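Aspartate--tRNA(Asp/Asn) ligase (Thermus thermophilus, PDB 1N9W) attaches L-aspartate to both tRNA(Asp) and tRNA(Asn), first activating the amino acid with ATP and then passing it to the acceptor end of the tRNA. Local coordinates at residues B[145-150]-B[191-196]; B[354-359]-B[375-380]; B[10-15]-B[63-68]. All blocks are in the same frame, centred on the assembly; numbering follows the deposited sequence.

Contact 1 (B[145-150]-B[191-196]); sequences TEIFTP and ERVYEV
Glu-195 grips Thr-149 with both carboxylate oxygens. Its OE2 accepts the backbone N-H of Thr-149 in an almost straight bond, N to OE2 2.9 Å, with the donor 32° out of the carboxylate plane. Its OE1 takes OG1 of Thr-149 at 2.8 Å through its syn lone pair. CG of Glu-195 is anti to the backbone N (chi1 171°), and the extended chain crosses Ile-147 at about a right angle. CD1 of Ile-147 packs on CG2 of Val-193 at 3.7 Å. Tyr-194 lies against Glu-146: CA of Glu-146 sits over one ring face toward the rim, and CB of Glu-146 is 3.5 Å from CZ of Tyr-194. The backbones pair in parallel, with Tyr-194 and Glu-146 on one face and Val-193 and Thr-145 on the other. N of Thr-145 meets O of Arg-192 at 2.9 Å, and N of Ile-147 meets O of Tyr-194 at 3.1 Å.

Further out, Lys-183 salt-bridges OE1 of Glu-195, and Asp-140 holds the Tyr-194 hydroxyl. Glu-146 is bridged by Arg-136 of its own chain and by Arg-136 of the second subunit. A long helix, 119-141, followed by a short edge strand at the dimer interface is motif 1 of class II aminoacyl-tRNA synthetases.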
loop_
_atom_site.group_PDB
_atom_site.type_symbol
_atom_site.label_atom_id
_atom_site.label_comp_id
_atom_site.label_asym_id
_atom_site.label_seq_id
_atom_site.Cartn_x
_atom_site.Cartn_y
_atom_site.Cartn_z
ATOM N N THR B 145 8.292 -0.338 -9.268
ATOM C CA THR B 145 7.566 -1.548 -8.904
ATOM C C THR B 145 7.471 -1.634 -7.372
ATOM O O THR B 145 8.486 -1.603 -6.675
ATOM C CB THR B 145 8.268 -2.824 -9.454
ATOM O OG1 THR B 145 8.164 -2.846 -10.883
ATOM C CG2 THR B 145 7.627 -4.086 -8.891
ATOM N N GLU B 146 6.241 -1.721 -6.860
ATOM C CA GLU B 146 6.013 -1.820 -5.419
ATOM C C GLU B 146 6.518 -3.171 -4.935
ATOM O O GLU B 146 6.256 -4.202 -5.559
ATOM C CB GLU B 146 4.520 -1.673 -5.089
ATOM C CG GLU B 146 4.159 -1.932 -3.620
ATOM C CD GLU B 146 2.796 -1.372 -3.224
ATOM O OE1 GLU B 146 1.859 -1.418 -4.051
ATOM O OE2 GLU B 146 2.659 -0.897 -2.072
ATOM N N ILE B 147 7.259 -3.164 -3.831
ATOM C CA ILE B 147 7.780 -4.398 -3.278
ATOM C C ILE B 147 7.328 -4.574 -1.842
ATOM O O ILE B 147 6.849 -3.633 -1.204
ATOM C CB ILE B 147 9.310 -4.426 -3.286
ATOM C CG1 ILE B 147 9.844 -3.288 -2.409
ATOM C CG2 ILE B 147 9.819 -4.344 -4.723
ATOM C CD1 ILE B 147 11.347 -3.153 -2.411
ATOM N N PHE B 148 7.501 -5.793 -1.345
ATOM C CA PHE B 148 7.125 -6.141 0.013
ATOM C C PHE B 148 8.253 -6.964 0.625
ATOM O O PHE B 148 8.431 -8.131 0.282
ATOM C CB PHE B 148 5.821 -6.942 -0.013
ATOM C CG PHE B 148 4.739 -6.287 -0.829
ATOM C CD1 PHE B 148 4.665 -6.482 -2.205
ATOM C CD2 PHE B 148 3.827 -5.427 -0.230
ATOM C CE1 PHE B 148 3.710 -5.818 -2.969
ATOM C CE2 PHE B 148 2.868 -4.757 -0.986
ATOM C CZ PHE B 148 2.807 -4.957 -2.355
ATOM N N THR B 149 9.017 -6.343 1.520
ATOM C CA THR B 149 10.145 -7.004 2.164
ATOM C C THR B 149 9.846 -7.410 3.607
ATOM O O THR B 149 8.880 -6.940 4.214
ATOM C CB THR B 149 11.409 -6.108 2.140
ATOM O OG1 THR B 149 11.146 -4.878 2.818
ATOM C CG2 THR B 149 11.820 -5.810 0.699
ATOM N N PRO B 150 10.677 -8.297 4.174
ATOM C CA PRO B 150 10.477 -8.752 5.555
ATOM C C PRO B 150 10.689 -7.641 6.587
ATOM O O PRO B 150 9.817 -7.387 7.422
ATOM C CB PRO B 150 11.500 -9.878 5.694
ATOM C CG PRO B 150 11.612 -10.405 4.277
ATOM C CD PRO B 150 11.688 -9.124 3.494
ATOM N N GLU B 191 15.189 -2.191 -10.908
ATOM C CA GLU B 191 15.807 -0.884 -11.173
ATOM C C GLU B 191 15.214 0.277 -10.372
ATOM O O GLU B 191 15.943 1.157 -9.905
ATOM C CB GLU B 191 15.711 -0.547 -12.673
ATOM C CG GLU B 191 16.491 -1.472 -13.615
ATOM C CD GLU B 191 16.266 -1.137 -15.092
ATOM O OE1 GLU B 191 16.061 0.058 -15.412
ATOM O OE2 GLU B 191 16.313 -2.063 -15.933
ATOM N N ARG B 192 13.892 0.277 -10.226
ATOM C CA ARG B 192 13.172 1.328 -9.502
ATOM C C ARG B 192 12.080 0.680 -8.665
ATOM O O ARG B 192 11.168 0.048 -9.204
ATOM C CB ARG B 192 12.544 2.300 -10.511
ATOM C CG ARG B 192 13.555 2.894 -11.444
ATOM C CD ARG B 192 12.999 3.023 -12.841
ATOM N NE ARG B 192 12.238 4.232 -13.018
ATOM C CZ ARG B 192 12.767 5.416 -13.305
ATOM N NH1 ARG B 192 14.077 5.551 -13.448
ATOM N NH2 ARG B 192 11.976 6.477 -13.454
ATOM N N VAL B 193 12.176 0.839 -7.351
ATOM C CA VAL B 193 11.197 0.246 -6.449
ATOM C C VAL B 193 10.857 1.162 -5.285
ATOM O O VAL B 193 11.560 2.134 -5.013
ATOM C CB VAL B 193 11.721 -1.084 -5.832
ATOM C CG1 VAL B 193 12.151 -2.041 -6.925
ATOM C CG2 VAL B 193 12.869 -0.803 -4.875
ATOM N N TYR B 194 9.760 0.848 -4.608
ATOM C CA TYR B 194 9.347 1.625 -3.459
ATOM C C TYR B 194 8.566 0.727 -2.531
ATOM O O TYR B 194 8.128 -0.361 -2.913
ATOM C CB TYR B 194 8.475 2.815 -3.866
ATOM C CG TYR B 194 7.122 2.435 -4.420
ATOM C CD1 TYR B 194 6.932 2.243 -5.785
ATOM C CD2 TYR B 194 6.020 2.292 -3.572
ATOM C CE1 TYR B 194 5.677 1.925 -6.297
ATOM C CE2 TYR B 194 4.763 1.975 -4.071
ATOM C CZ TYR B 194 4.598 1.797 -5.438
ATOM O OH TYR B 194 3.351 1.521 -5.949
ATOM N N GLU B 195 8.395 1.173 -1.297
ATOM C CA GLU B 195 7.656 0.378 -0.336
ATOM C C GLU B 195 7.003 1.250 0.713
ATOM O O GLU B 195 7.545 2.276 1.133
ATOM C CB GLU B 195 8.579 -0.658 0.319
ATOM C CG GLU B 195 7.949 -1.407 1.496
ATOM C CD GLU B 195 8.802 -2.571 1.987
ATOM O OE1 GLU B 195 10.027 -2.398 2.161
ATOM O OE2 GLU B 195 8.238 -3.665 2.208
ATOM N N VAL B 196 5.812 0.830 1.109
ATOM C CA VAL B 196 5.021 1.520 2.109
ATOM C C VAL B 196 4.856 0.549 3.254
ATOM O O VAL B 196 4.077 -0.397 3.159
ATOM C CB VAL B 196 3.628 1.856 1.563
ATOM C CG1 VAL B 196 2.776 2.476 2.652
ATOM C CG2 VAL B 196 3.758 2.776 0.363
HETATM O O HOH W 1 4.765 -1.693 -0.281
HETATM O O HOH W 2 8.459 -4.190 5.434
#

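Contact 2 (B[354-359]-B[375-380]); sequences HRYEEL and GYLEVF
Tyr-356 and Phe-380 bring the two backbones closest, with CA of Tyr-356 5.2 Å from CA of Phe-380. Segment 354-359 enters helix 356-364, with Arg-355 at the N-cap position. Segment 375-380 lies on the short helix 374-377 and runs on beyond Leu-377. Together they form a two-helix insertion between strands 344-351 and 387-393, two neighbours in the mostly antiparallel sheet of the class II catalytic domain. No direct hydrogen bond joins the segments.

Phe-380 and Leu-359 carry the apolar core. CD1 of Leu-359 stands over one face of the Phe-380 ring in a CH-pi contact, 3.5 Å from the centroid and 20° off the normal. At the ring edge, in plane, O of His-354 lies 3.6 Å from CD2 of Phe-380. CE1 of Phe-380 in turn lies over a face of the Tyr-376 ring, toward its rim. An alanine in place of Phe-380 would probably leave Leu-359 CD1 without the ring face it rests on and open a gap beside the Tyr-376 ring.

Gln-184 binds the Tyr-376 hydroxyl and also touches Phe-380. Leu-89 of the second subunit packs on Tyr-356. CB of Leu-359 meets CD2 of Leu-377 at 3.8 Å. With its CG anti to the backbone N (chi1 176°), Tyr-356 crosses Leu-377 at about a right angle, and its ring edge brings CE1 to 3.5 Å from CB of Leu-377.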
loop_
_atom_site.group_PDB
_atom_site.type_symbol
_atom_site.label_atom_id
_atom_site.label_comp_id
_atom_site.label_asym_id
_atom_site.label_seq_id
_atom_site.Cartn_x
_atom_site.Cartn_y
_atom_site.Cartn_z
ATOM N N HIS B 354 28.018 1.512 -4.488
ATOM C CA HIS B 354 27.718 0.304 -5.260
ATOM C C HIS B 354 28.901 -0.617 -5.513
ATOM O O HIS B 354 28.716 -1.800 -5.797
ATOM C CB HIS B 354 27.095 0.678 -6.600
ATOM C CG HIS B 354 27.904 1.660 -7.387
ATOM N ND1 HIS B 354 28.031 2.981 -7.018
ATOM C CD2 HIS B 354 28.610 1.518 -8.534
ATOM C CE1 HIS B 354 28.777 3.613 -7.908
ATOM N NE2 HIS B 354 29.140 2.750 -8.835
ATOM N N ARG B 355 30.111 -0.079 -5.428
ATOM C CA ARG B 355 31.304 -0.886 -5.658
ATOM C C ARG B 355 31.709 -1.645 -4.404
ATOM O O ARG B 355 31.801 -1.075 -3.319
ATOM C CB ARG B 355 32.461 -0.001 -6.130
ATOM C CG ARG B 355 32.448 0.301 -7.625
ATOM C CD ARG B 355 33.065 -0.830 -8.459
ATOM N NE ARG B 355 34.529 -0.849 -8.373
ATOM C CZ ARG B 355 35.231 -1.416 -7.391
ATOM N NH1 ARG B 355 34.618 -2.034 -6.390
ATOM N NH2 ARG B 355 36.556 -1.357 -7.409
ATOM N N TYR B 356 31.943 -2.941 -4.565
ATOM C CA TYR B 356 32.341 -3.791 -3.456
ATOM C C TYR B 356 33.584 -3.238 -2.776
ATOM O O TYR B 356 33.616 -3.071 -1.557
ATOM C CB TYR B 356 32.637 -5.199 -3.957
ATOM C CG TYR B 356 33.145 -6.129 -2.885
ATOM C CD1 TYR B 356 32.288 -6.629 -1.909
ATOM C CD2 TYR B 356 34.483 -6.519 -2.852
ATOM C CE1 TYR B 356 32.747 -7.502 -0.930
ATOM C CE2 TYR B 356 34.953 -7.392 -1.876
ATOM C CZ TYR B 356 34.081 -7.879 -0.922
ATOM O OH TYR B 356 34.529 -8.765 0.028
ATOM N N GLU B 357 34.612 -2.961 -3.570
ATOM C CA GLU B 357 35.851 -2.425 -3.029
ATOM C C GLU B 357 35.627 -1.177 -2.189
ATOM O O GLU B 357 36.199 -1.042 -1.113
ATOM C CB GLU B 357 36.841 -2.115 -4.156
ATOM C CG GLU B 357 37.521 -3.348 -4.725
ATOM C CD GLU B 357 38.120 -4.228 -3.637
ATOM O OE1 GLU B 357 38.900 -3.712 -2.803
ATOM O OE2 GLU B 357 37.806 -5.439 -3.612
ATOM N N GLU B 358 34.794 -0.267 -2.684
ATOM C CA GLU B 358 34.518 0.967 -1.966
ATOM C C GLU B 358 33.825 0.713 -0.630
ATOM O O GLU B 358 34.048 1.440 0.336
ATOM C CB GLU B 358 33.672 1.906 -2.829
ATOM C CG GLU B 358 34.344 2.325 -4.128
ATOM C CD GLU B 358 33.694 3.540 -4.763
ATOM O OE1 GLU B 358 32.538 3.434 -5.227
ATOM O OE2 GLU B 358 34.340 4.611 -4.789
ATOM N N LEU B 359 32.988 -0.317 -0.573
ATOM C CA LEU B 359 32.286 -0.650 0.662
ATOM C C LEU B 359 33.259 -1.123 1.737
ATOM O O LEU B 359 33.202 -0.672 2.881
ATOM C CB LEU B 359 31.241 -1.745 0.418
ATOM C CG LEU B 359 29.884 -1.331 -0.151
ATOM C CD1 LEU B 359 29.051 -2.568 -0.418
ATOM C CD2 LEU B 359 29.173 -0.417 0.828
ATOM N N GLY B 375 27.548 -11.083 4.555
ATOM C CA GLY B 375 26.272 -11.388 3.933
ATOM C C GLY B 375 25.670 -10.180 3.236
ATOM O O GLY B 375 24.815 -10.310 2.358
ATOM N N TYR B 376 26.126 -8.998 3.637
ATOM C CA TYR B 376 25.655 -7.742 3.069
ATOM C C TYR B 376 26.473 -7.370 1.837
ATOM O O TYR B 376 25.936 -6.874 0.847
ATOM C CB TYR B 376 25.775 -6.628 4.111
ATOM C CG TYR B 376 25.439 -5.249 3.592
ATOM C CD1 TYR B 376 24.125 -4.892 3.309
ATOM C CD2 TYR B 376 26.441 -4.307 3.366
ATOM C CE1 TYR B 376 23.816 -3.626 2.812
ATOM C CE2 TYR B 376 26.144 -3.039 2.870
ATOM C CZ TYR B 376 24.832 -2.705 2.594
ATOM O OH TYR B 376 24.533 -1.458 2.092
ATOM N N LEU B 377 27.776 -7.620 1.913
ATOM C CA LEU B 377 28.701 -7.301 0.832
ATOM C C LEU B 377 28.527 -8.177 -0.412
ATOM O O LEU B 377 28.891 -7.773 -1.513
ATOM C CB LEU B 377 30.145 -7.412 1.343
ATOM C CG LEU B 377 30.569 -6.513 2.511
ATOM C CD1 LEU B 377 31.919 -6.968 3.040
ATOM C CD2 LEU B 377 30.627 -5.059 2.066
ATOM N N GLU B 378 27.964 -9.366 -0.235
ATOM C CA GLU B 378 27.767 -10.296 -1.339
ATOM C C GLU B 378 27.159 -9.727 -2.612
ATOM O O GLU B 378 27.797 -9.739 -3.667
ATOM C CB GLU B 378 26.935 -11.489 -0.877
ATOM C CG GLU B 378 27.779 -12.596 -0.293
ATOM C CD GLU B 378 28.714 -13.200 -1.324
ATOM O OE1 GLU B 378 29.652 -13.919 -0.929
ATOM O OE2 GLU B 378 28.506 -12.963 -2.535
ATOM N N VAL B 379 25.931 -9.233 -2.525
ATOM C CA VAL B 379 25.269 -8.690 -3.703
ATOM C C VAL B 379 26.119 -7.658 -4.441
ATOM O O VAL B 379 26.119 -7.620 -5.668
ATOM C CB VAL B 379 23.902 -8.050 -3.345
ATOM C CG1 VAL B 379 24.103 -6.842 -2.449
ATOM C CG2 VAL B 379 23.170 -7.655 -4.617
ATOM N N PHE B 380 26.850 -6.832 -3.701
ATOM C CA PHE B 380 27.669 -5.808 -4.338
ATOM C C PHE B 380 28.853 -6.371 -5.125
ATOM O O PHE B 380 29.728 -5.631 -5.570
ATOM C CB PHE B 380 28.154 -4.791 -3.308
ATOM C CG PHE B 380 27.041 -4.050 -2.630
ATOM C CD1 PHE B 380 26.415 -4.586 -1.507
ATOM C CD2 PHE B 380 26.604 -2.821 -3.120
ATOM C CE1 PHE B 380 25.372 -3.909 -0.883
ATOM C CE2 PHE B 380 25.561 -2.138 -2.503
ATOM C CZ PHE B 380 24.942 -2.682 -1.380
HETATM O O HOH W 3 28.297 -3.724 -7.394
#

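Contact 3 (B[10-15]-B[63-68]); sequences AHVGQE and GLVVEN
Gly-13 and Val-65 are joined by the first of two backbone hydrogen bonds between segments 10-15 and 63-68. N of Gly-13 donates a hydrogen bond to O of Val-65 at 2.8 Å. N of Val-65 donates one to O of Gln-14 at 3.0 Å. Both are fairly straight, so Val-65 is held through its N-H and its carbonyl. Segment 10-15 is shaped by a type II beta turn from His-11 to Gln-14, closed by N of Gln-14 bonding O of His-11. Gly-13 has a positive phi of 93°, where a CB would be jammed against the carbonyl of Val-12.

Weaker CA-H...O contacts add to the pairing. O of Gln-14 also receives CA of Leu-64. CA of Glu-15 points its hydrogen at O of Gly-63, 3.2 Å away. Here Glu-15 and Leu-64 form an antiparallel non-hydrogen-bonded pair.

The van der Waals packing includes carbons resting on carbonyl oxygens: CB of Val-65 lies 3.2 Å from O of His-11, and CD1 of Leu-64 3.2 Å from O of Gly-13. CG1 of Val-65, anti to the backbone N (chi1 -178°), packs at 3.6 Å on CA of Val-12. The Val-12 and Val-65 side chains cross at about a right angle.

Among polar side chains, the Glu-15 chain is bent at chi2 (92°), and its OE2 lies over the Gly-63 to Leu-64 peptide. OE2 comes close to N of Leu-64, but the angle is too poor for a hydrogen bond. Asn-68 ND2 bonds to OE1 of Glu-76, and both residues are tRNA interaction sites.

The turn leads into strand 15-28 of the OB-fold, where Val-16 bonds to Gly-63. Strand 75-79 pairs with the other edge of 58-67 through Gln-78 and Glu-76, and Val-65 packs on its Leu-75 and on Val-16.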
loop_
_atom_site.group_PDB
_atom_site.type_symbol
_atom_site.label_atom_id
_atom_site.label_comp_id
_atom_site.label_asym_id
_atom_site.label_seq_id
_atom_site.Cartn_x
_atom_site.Cartn_y
_atom_site.Cartn_z
ATOM N N ALA B 10 -27.479 17.614 -4.722
ATOM C CA ALA B 10 -28.117 17.252 -5.980
ATOM C C ALA B 10 -29.435 16.509 -5.813
ATOM O O ALA B 10 -29.955 15.959 -6.776
ATOM C CB ALA B 10 -27.159 16.421 -6.823
ATOM N N HIS B 11 -29.991 16.508 -4.607
ATOM C CA HIS B 11 -31.234 15.791 -4.377
ATOM C C HIS B 11 -32.305 16.596 -3.677
ATOM O O HIS B 11 -33.248 16.035 -3.129
ATOM C CB HIS B 11 -30.941 14.522 -3.575
ATOM C CG HIS B 11 -30.063 13.550 -4.294
ATOM N ND1 HIS B 11 -30.555 12.435 -4.937
ATOM C CD2 HIS B 11 -28.725 13.544 -4.497
ATOM C CE1 HIS B 11 -29.558 11.783 -5.507
ATOM N NE2 HIS B 11 -28.436 12.434 -5.256
ATOM N N VAL B 12 -32.162 17.914 -3.692
ATOM C CA VAL B 12 -33.136 18.792 -3.053
ATOM C C VAL B 12 -34.520 18.538 -3.655
ATOM O O VAL B 12 -34.677 18.529 -4.872
ATOM C CB VAL B 12 -32.729 20.265 -3.251
ATOM C CG1 VAL B 12 -33.677 21.180 -2.505
ATOM C CG2 VAL B 12 -31.304 20.466 -2.756
ATOM N N GLY B 13 -35.512 18.315 -2.797
ATOM C CA GLY B 13 -36.858 18.061 -3.276
ATOM C C GLY B 13 -37.187 16.590 -3.456
ATOM O O GLY B 13 -38.344 16.213 -3.671
ATOM N N GLN B 14 -36.174 15.740 -3.364
ATOM C CA GLN B 14 -36.397 14.307 -3.526
ATOM C C GLN B 14 -36.319 13.537 -2.216
ATOM O O GLN B 14 -35.914 14.073 -1.181
ATOM C CB GLN B 14 -35.377 13.744 -4.510
ATOM C CG GLN B 14 -35.468 14.396 -5.872
ATOM C CD GLN B 14 -34.268 14.109 -6.744
ATOM O OE1 GLN B 14 -33.948 12.956 -7.027
ATOM N NE2 GLN B 14 -33.593 15.166 -7.181
ATOM N N GLU B 15 -36.720 12.276 -2.276
ATOM C CA GLU B 15 -36.688 11.403 -1.127
ATOM C C GLU B 15 -35.373 10.643 -1.248
ATOM O O GLU B 15 -35.075 10.084 -2.306
ATOM C CB GLU B 15 -37.858 10.415 -1.170
ATOM C CG GLU B 15 -38.369 9.988 0.197
ATOM C CD GLU B 15 -39.510 10.869 0.689
ATOM O OE1 GLU B 15 -40.657 10.685 0.213
ATOM O OE2 GLU B 15 -39.267 11.760 1.538
ATOM N N GLY B 63 -35.983 10.098 3.886
ATOM C CA GLY B 63 -36.681 11.365 3.952
ATOM C C GLY B 63 -36.475 12.340 2.813
ATOM O O GLY B 63 -35.716 12.079 1.878
ATOM N N LEU B 64 -37.161 13.479 2.917
ATOM C CA LEU B 64 -37.128 14.540 1.909
ATOM C C LEU B 64 -36.032 15.582 2.132
ATOM O O LEU B 64 -35.916 16.149 3.221
ATOM C CB LEU B 64 -38.492 15.247 1.890
ATOM C CG LEU B 64 -38.693 16.402 0.911
ATOM C CD1 LEU B 64 -38.837 15.830 -0.493
ATOM C CD2 LEU B 64 -39.938 17.211 1.297
ATOM N N VAL B 65 -35.236 15.830 1.096
ATOM C CA VAL B 65 -34.170 16.827 1.164
ATOM C C VAL B 65 -34.793 18.210 0.994
ATOM O O VAL B 65 -35.401 18.517 -0.036
ATOM C CB VAL B 65 -33.103 16.597 0.056
ATOM C CG1 VAL B 65 -31.960 17.622 0.178
ATOM C CG2 VAL B 65 -32.543 15.171 0.168
ATOM N N VAL B 66 -34.641 19.038 2.022
ATOM C CA VAL B 66 -35.190 20.384 2.031
ATOM C C VAL B 66 -34.106 21.428 2.286
ATOM O O VAL B 66 -33.216 21.240 3.122
ATOM C CB VAL B 66 -36.291 20.503 3.108
ATOM C CG1 VAL B 66 -36.809 21.930 3.185
ATOM C CG2 VAL B 66 -37.427 19.541 2.778
ATOM N N GLU B 67 -34.192 22.522 1.541
ATOM C CA GLU B 67 -33.251 23.622 1.641
ATOM C C GLU B 67 -33.341 24.285 3.014
ATOM O O GLU B 67 -34.433 24.462 3.543
ATOM C CB GLU B 67 -33.569 24.659 0.558
ATOM C CG GLU B 67 -32.397 25.541 0.199
ATOM C CD GLU B 67 -32.775 26.666 -0.769
ATOM O OE1 GLU B 67 -33.709 26.470 -1.586
ATOM O OE2 GLU B 67 -32.111 27.721 -0.719
ATOM N N ASN B 68 -32.199 24.644 3.586
ATOM C CA ASN B 68 -32.188 25.286 4.895
ATOM C C ASN B 68 -30.792 25.792 5.226
ATOM O O ASN B 68 -29.966 25.064 5.789
ATOM C CB ASN B 68 -32.672 24.318 5.976
ATOM C CG ASN B 68 -32.817 24.986 7.327
ATOM O OD1 ASN B 68 -32.440 26.147 7.502
ATOM N ND2 ASN B 68 -33.356 24.250 8.299
#

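How the contacts relate
Contact 3 comes first along the chain. It closes 47 residues, 33 of them strand, and ties the entry to strand 15-28 to strand 58-67 within the anticodon-binding OB-fold. Contact 1 follows in the catalytic domain. It closes 40 residues, including helix 181-190, and sets the edge strand 145-146 beside strand 192-198. Contact 2 comes last, closes a short span of 15 residues and brings the start of helix 356-364 against segment 375-380. The three are in series, so none nests in or crosses another. The centres of contacts 1 and 2 are about 21 Å apart, and both touch the second subunit. Contact 3 lies about 68 Å from contact 2, centre to centre, and no other subunit touches it.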